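One contact in two related proteins. Structure 1 is endoglucanase FnCel5A from Fervidobacterium nodosum, which probably hydrolyses internal beta-1,4-glucosidic bonds of cellulose, as an endoglucanase of glycosyl hydrolase family 5: PDB 3RJY (chain A, 2.20 Å), residues I20-N25 and G54-R59. Structure 2 is endoglucanase from Fervidobacterium pennivorans: PDB 6KDD (chain B, 1.92 Å), residues I20-N25 and G54-R59. Both blocks share one frame: the second was fitted to the first on N, CA, C and O of the twelve residues, RMSD 0.24 Å. Numbering follows each deposited sequence.

Structure 1 (3RJY); sequences IGHGIN and GFDSVR.
His-22 meets Asp-56 where parallel strands 22-25 and 57-60 of the (beta/alpha)8 (TIM) barrel form a beta-alpha-beta unit with helix 45-53. The backbone N of His-22 donates to OD2 of Asp-56 at 3.0 Å, nearly straight at 178°, on the anti lone pair. CB of His-22 lies 4.1 Å from that OD2, ND1 bonds a water that donates to the same oxygen, and NE2 hydrogen-bonds Glu-284. Ile-24 sets CB over one face of the Phe-55 ring, 4.2 Å from its centroid (CH-pi); Ile-24 CD1 comes 3.9 Å from Phe-55 CZ. Val-58 CB lies 3.9 Å from Ile-24 O. Arg-59, extended from CG to NE, lies alongside Asn-25, guanidinium and amide planes 81° apart; Arg-59 NH1 hydrogen-bonds Asn-25 OD1 (2.9 Å) and salt-bridges Glu-260, NE Glu-140. Glu-260 lines the glucose pocket, which this contact backs.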
loop_
_atom_site.group_PDB
_atom_site.type_symbol
_atom_site.label_atom_id
_atom_site.label_comp_id
_atom_site.label_asym_id
_atom_site.label_seq_id
_atom_site.Cartn_x
_atom_site.Cartn_y
_atom_site.Cartn_z
ATOM N N ILE A 20 8.140 -7.729 -5.736
ATOM C CA ILE A 20 7.170 -7.403 -4.689
ATOM C C ILE A 20 6.460 -8.690 -4.284
ATOM O O ILE A 20 6.255 -8.938 -3.097
ATOM C CB ILE A 20 6.119 -6.320 -5.119
ATOM C CG1 ILE A 20 6.800 -4.991 -5.481
ATOM C CG2 ILE A 20 5.035 -6.127 -4.031
ATOM C CD1 ILE A 20 5.873 -4.003 -6.183
ATOM N N GLY A 21 6.101 -9.500 -5.277
ATOM C CA GLY A 21 5.585 -10.858 -5.032
ATOM C C GLY A 21 4.371 -10.854 -4.126
ATOM O O GLY A 21 3.367 -10.234 -4.439
ATOM N N HIS A 22 4.474 -11.561 -3.009
ATOM C CA HIS A 22 3.425 -11.574 -1.983
ATOM C C HIS A 22 3.980 -10.872 -0.762
ATOM O O HIS A 22 4.914 -11.352 -0.130
ATOM C CB HIS A 22 3.029 -13.001 -1.613
ATOM C CG HIS A 22 2.352 -13.743 -2.714
ATOM N ND1 HIS A 22 3.002 -14.101 -3.875
ATOM C CD2 HIS A 22 1.089 -14.226 -2.822
ATOM C CE1 HIS A 22 2.161 -14.752 -4.664
ATOM N NE2 HIS A 22 0.996 -14.844 -4.047
ATOM N N GLY A 23 3.395 -9.732 -0.438
ATOM C CA GLY A 23 3.905 -8.902 0.618
ATOM C C GLY A 23 2.868 -8.647 1.681
ATOM O O GLY A 23 1.774 -9.235 1.658
ATOM N N ILE A 24 3.235 -7.771 2.617
ATOM C CA ILE A 24 2.371 -7.421 3.738
ATOM C C ILE A 24 2.599 -5.962 4.137
ATOM O O ILE A 24 3.691 -5.439 3.971
ATOM C CB ILE A 24 2.562 -8.412 4.935
ATOM C CG1 ILE A 24 1.380 -8.353 5.908
ATOM C CG2 ILE A 24 3.879 -8.208 5.613
ATOM C CD1 ILE A 24 1.255 -9.582 6.790
ATOM N N ASN A 25 1.534 -5.311 4.597
ATOM C CA ASN A 25 1.585 -3.926 5.069
ATOM C C ASN A 25 1.936 -3.876 6.563
ATOM O O ASN A 25 1.376 -4.625 7.358
ATOM C CB ASN A 25 0.225 -3.259 4.848
ATOM C CG ASN A 25 0.044 -2.727 3.442
ATOM O OD1 ASN A 25 0.386 -1.574 3.152
ATOM N ND2 ASN A 25 -0.529 -3.543 2.566
ATOM N N GLY A 54 7.610 -16.221 4.793
ATOM C CA GLY A 54 7.658 -16.398 3.332
ATOM C C GLY A 54 7.263 -15.183 2.504
ATOM O O GLY A 54 7.228 -15.260 1.275
ATOM N N PHE A 55 6.957 -14.063 3.161
ATOM C CA PHE A 55 6.628 -12.834 2.440
ATOM C C PHE A 55 7.862 -12.312 1.697
ATOM O O PHE A 55 8.997 -12.493 2.155
ATOM C CB PHE A 55 6.046 -11.773 3.380
ATOM C CG PHE A 55 4.715 -12.166 3.981
ATOM C CD1 PHE A 55 3.524 -11.925 3.293
ATOM C CD2 PHE A 55 4.657 -12.783 5.231
ATOM C CE1 PHE A 55 2.308 -12.281 3.838
ATOM C CE2 PHE A 55 3.443 -13.146 5.775
ATOM C CZ PHE A 55 2.264 -12.890 5.081
ATOM N N ASP A 56 7.640 -11.703 0.541
ATOM C CA ASP A 56 8.739 -11.216 -0.288
ATOM C C ASP A 56 9.038 -9.754 0.004
ATOM O O ASP A 56 10.169 -9.288 -0.175
ATOM C CB ASP A 56 8.383 -11.387 -1.768
ATOM C CG ASP A 56 8.130 -12.823 -2.130
ATOM O OD1 ASP A 56 9.061 -13.646 -1.963
ATOM O OD2 ASP A 56 7.001 -13.146 -2.562
ATOM N N SER A 57 8.004 -9.035 0.439
ATOM C CA SER A 57 8.073 -7.594 0.542
ATOM C C SER A 57 7.269 -7.075 1.721
ATOM O O SER A 57 6.421 -7.790 2.262
ATOM C CB SER A 57 7.574 -6.956 -0.756
ATOM O OG SER A 57 6.208 -7.263 -0.981
ATOM N N VAL A 58 7.545 -5.828 2.104
ATOM C CA VAL A 58 6.787 -5.129 3.131
ATOM C C VAL A 58 6.475 -3.705 2.620
ATOM O O VAL A 58 7.357 -3.011 2.106
ATOM C CB VAL A 58 7.537 -5.117 4.530
ATOM C CG1 VAL A 58 8.932 -4.460 4.434
ATOM C CG2 VAL A 58 6.704 -4.421 5.596
ATOM N N ARG A 59 5.211 -3.296 2.728
ATOM C CA ARG A 59 4.822 -1.944 2.390
ATOM C C ARG A 59 4.721 -1.150 3.703
ATOM O O ARG A 59 4.128 -1.608 4.668
ATOM C CB ARG A 59 3.515 -1.930 1.583
ATOM C CG ARG A 59 2.936 -0.538 1.320
ATOM C CD ARG A 59 1.765 -0.618 0.363
ATOM N NE ARG A 59 1.209 0.696 0.022
ATOM C CZ ARG A 59 0.092 1.216 0.538
ATOM N NH1 ARG A 59 -0.602 0.566 1.458
ATOM N NH2 ARG A 59 -0.325 2.413 0.141
HETATM O O HOH W 1 5.795 -14.413 -4.698
#

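Structure 2 (6KDD); sequences IGKGVN and GFDSVR.
Lys-22 and Asp-56 are tied by a bond from the backbone N of Lys-22 to OD2 of Asp-56, 2.8 Å long and nearly straight at 176°, on the anti lone pair. Followed outward, CB of Lys-22 lies 3.6 Å from that OD2 and CG equally near it; CD passes 3.9 Å from Gly-54 O, and after the bend at chi4 NZ makes a salt bridge with Glu-284. NZ stays 5.4 Å from Asp-56 OD2, so any attraction there acts without contact. Val-24 sets CB over one face of the Phe-55 ring, 4.2 Å from its centroid (CH-pi). Val-58 CB lies 3.9 Å from Val-24 O. Arg-59, extended from CG to NE, lies alongside Asn-25, guanidinium and amide planes 87° apart; Arg-59 NH1 hydrogen-bonds Asn-25 OD1 (2.9 Å) and salt-bridges Glu-260, NE Glu-140.

What differs
At the first exchange, His-22(A) against Lys-22(B), the CB atoms stand 1.1 Å apart after superposition and the two side chains then part: the imidazole atoms beyond CB of His-22(A) have no counterpart in Lys-22(B), nor do CG to NZ of Lys-22(B) in His-22(A). The lysine has a contact of its own, CD of Lys-22(B) to O of Gly-54(B) at 3.9 Å, whereas CB of His-22(A), the closest atom there, is 5.6 Å from O of Gly-54(A). Asp-56(A) and Asp-56(B) are touched alike.

At the second, Ile-24(A) against Val-24(B), CG1 of Ile-24(A) and CG2 of Val-24(B) are 0.3 Å apart, CG2 of Ile-24(A) and CG1 of Val-24(B) 0.1 Å apart. Only CD1 of Ile-24(A) has no counterpart, one more carbon beside Phe-55(A); CB still touches CE1 of Phe-55(A) and Phe-55(B).

The bonds His-22(A) N to Asp-56(A) OD2, Ser-57(A) OG to Ile-20(A) O and Arg-59(A) NH1 to Asn-25(A) OD1 recur as Lys-22(B) N to Asp-56(B) OD2, Ser-57(B) OG to Ile-20(B) O and Arg-59(B) NH1 to Asn-25(B) OD1. The side chains of Phe-55(A), Asp-56(A), Asn-25(A) and Arg-59(A) and their counterparts keep their place.

The models also differ in chi1, 58° in Val-58(A) against -77° in Val-58(B), which leaves the place of CG2 of Val-58(A).

Structure 2 (6KDD)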
loop_
_atom_site.group_PDB
_atom_site.type_symbol
_atom_site.label_atom_id
_atom_site.label_comp_id
_atom_site.label_asym_id
_atom_site.label_seq_id
_atom_site.Cartn_x
_atom_site.Cartn_y
_atom_site.Cartn_z
ATOM N N ILE B 20 8.066 -7.594 -5.756
ATOM C CA ILE B 20 7.065 -7.349 -4.726
ATOM C C ILE B 20 6.483 -8.682 -4.287
ATOM O O ILE B 20 6.450 -8.983 -3.087
ATOM C CB ILE B 20 5.987 -6.386 -5.233
ATOM C CG1 ILE B 20 6.654 -5.076 -5.653
ATOM C CG2 ILE B 20 4.937 -6.152 -4.159
ATOM C CD1 ILE B 20 5.771 -4.103 -6.386
ATOM N N GLY B 21 6.003 -9.472 -5.278
ATOM C CA GLY B 21 5.565 -10.825 -4.979
ATOM C C GLY B 21 4.492 -10.838 -3.896
ATOM O O GLY B 21 3.475 -10.159 -4.041
ATOM N N LYS B 22 4.755 -11.602 -2.829
ATOM C CA LYS B 22 3.853 -11.768 -1.705
ATOM C C LYS B 22 4.243 -10.753 -0.625
ATOM O O LYS B 22 5.365 -10.814 -0.120
ATOM C CB LYS B 22 4.029 -13.171 -1.117
ATOM C CG LYS B 22 3.901 -14.341 -2.094
ATOM C CD LYS B 22 3.989 -15.661 -1.318
ATOM C CE LYS B 22 3.866 -16.924 -2.149
ATOM N NZ LYS B 22 3.091 -16.633 -3.379
ATOM N N GLY B 23 3.305 -9.865 -0.253
ATOM C CA GLY B 23 3.680 -8.732 0.578
ATOM C C GLY B 23 2.716 -8.512 1.730
ATOM O O GLY B 23 1.587 -9.047 1.709
ATOM N N VAL B 24 3.167 -7.691 2.705
ATOM C CA VAL B 24 2.287 -7.330 3.797
ATOM C C VAL B 24 2.528 -5.868 4.173
ATOM O O VAL B 24 3.646 -5.371 4.193
ATOM C CB VAL B 24 2.417 -8.285 4.998
ATOM C CG1 VAL B 24 3.809 -8.242 5.630
ATOM C CG2 VAL B 24 1.323 -8.075 6.042
ATOM N N ASN B 25 1.441 -5.178 4.501
ATOM C CA ASN B 25 1.576 -3.830 5.014
ATOM C C ASN B 25 1.932 -3.871 6.500
ATOM O O ASN B 25 1.281 -4.595 7.252
ATOM C CB ASN B 25 0.234 -3.125 4.836
ATOM C CG ASN B 25 0.030 -2.657 3.416
ATOM O OD1 ASN B 25 0.400 -1.529 3.074
ATOM N ND2 ASN B 25 -0.697 -3.455 2.638
ATOM N N GLY B 54 7.606 -16.353 4.723
ATOM C CA GLY B 54 7.455 -16.598 3.293
ATOM C C GLY B 54 7.122 -15.364 2.453
ATOM O O GLY B 54 6.892 -15.453 1.259
ATOM N N PHE B 55 7.085 -14.181 3.067
ATOM C CA PHE B 55 6.791 -12.962 2.331
ATOM C C PHE B 55 8.045 -12.536 1.564
ATOM O O PHE B 55 9.173 -12.778 2.023
ATOM C CB PHE B 55 6.335 -11.853 3.315
ATOM C CG PHE B 55 4.922 -12.032 3.828
ATOM C CD1 PHE B 55 3.842 -11.623 3.071
ATOM C CD2 PHE B 55 4.668 -12.636 5.053
ATOM C CE1 PHE B 55 2.538 -11.818 3.525
ATOM C CE2 PHE B 55 3.366 -12.823 5.517
ATOM C CZ PHE B 55 2.298 -12.393 4.761
ATOM N N ASP B 56 7.822 -11.876 0.430
ATOM C CA ASP B 56 8.843 -11.231 -0.387
ATOM C C ASP B 56 9.044 -9.760 -0.044
ATOM O O ASP B 56 10.119 -9.197 -0.302
ATOM C CB ASP B 56 8.448 -11.281 -1.863
ATOM C CG ASP B 56 8.260 -12.731 -2.263
ATOM O OD1 ASP B 56 9.185 -13.487 -1.979
ATOM O OD2 ASP B 56 7.164 -13.089 -2.800
ATOM N N SER B 57 7.984 -9.107 0.456
ATOM C CA SER B 57 8.020 -7.650 0.513
ATOM C C SER B 57 7.200 -7.103 1.685
ATOM O O SER B 57 6.290 -7.760 2.220
ATOM C CB SER B 57 7.514 -7.060 -0.787
ATOM O OG SER B 57 6.143 -7.445 -0.970
ATOM N N VAL B 58 7.521 -5.847 2.051
ATOM C CA VAL B 58 6.722 -5.109 3.027
ATOM C C VAL B 58 6.409 -3.730 2.476
ATOM O O VAL B 58 7.217 -3.091 1.784
ATOM C CB VAL B 58 7.480 -4.961 4.369
ATOM C CG1 VAL B 58 7.476 -6.249 5.206
ATOM C CG2 VAL B 58 8.880 -4.366 4.196
ATOM N N ARG B 59 5.215 -3.252 2.821
ATOM C CA ARG B 59 4.829 -1.911 2.425
ATOM C C ARG B 59 4.664 -1.117 3.717
ATOM O O ARG B 59 4.082 -1.601 4.700
ATOM C CB ARG B 59 3.496 -1.920 1.656
ATOM C CG ARG B 59 2.979 -0.508 1.363
ATOM C CD ARG B 59 1.816 -0.559 0.374
ATOM N NE ARG B 59 1.223 0.751 0.026
ATOM C CZ ARG B 59 0.104 1.291 0.514
ATOM N NH1 ARG B 59 -0.549 0.710 1.506
ATOM N NH2 ARG B 59 -0.360 2.446 0.009
#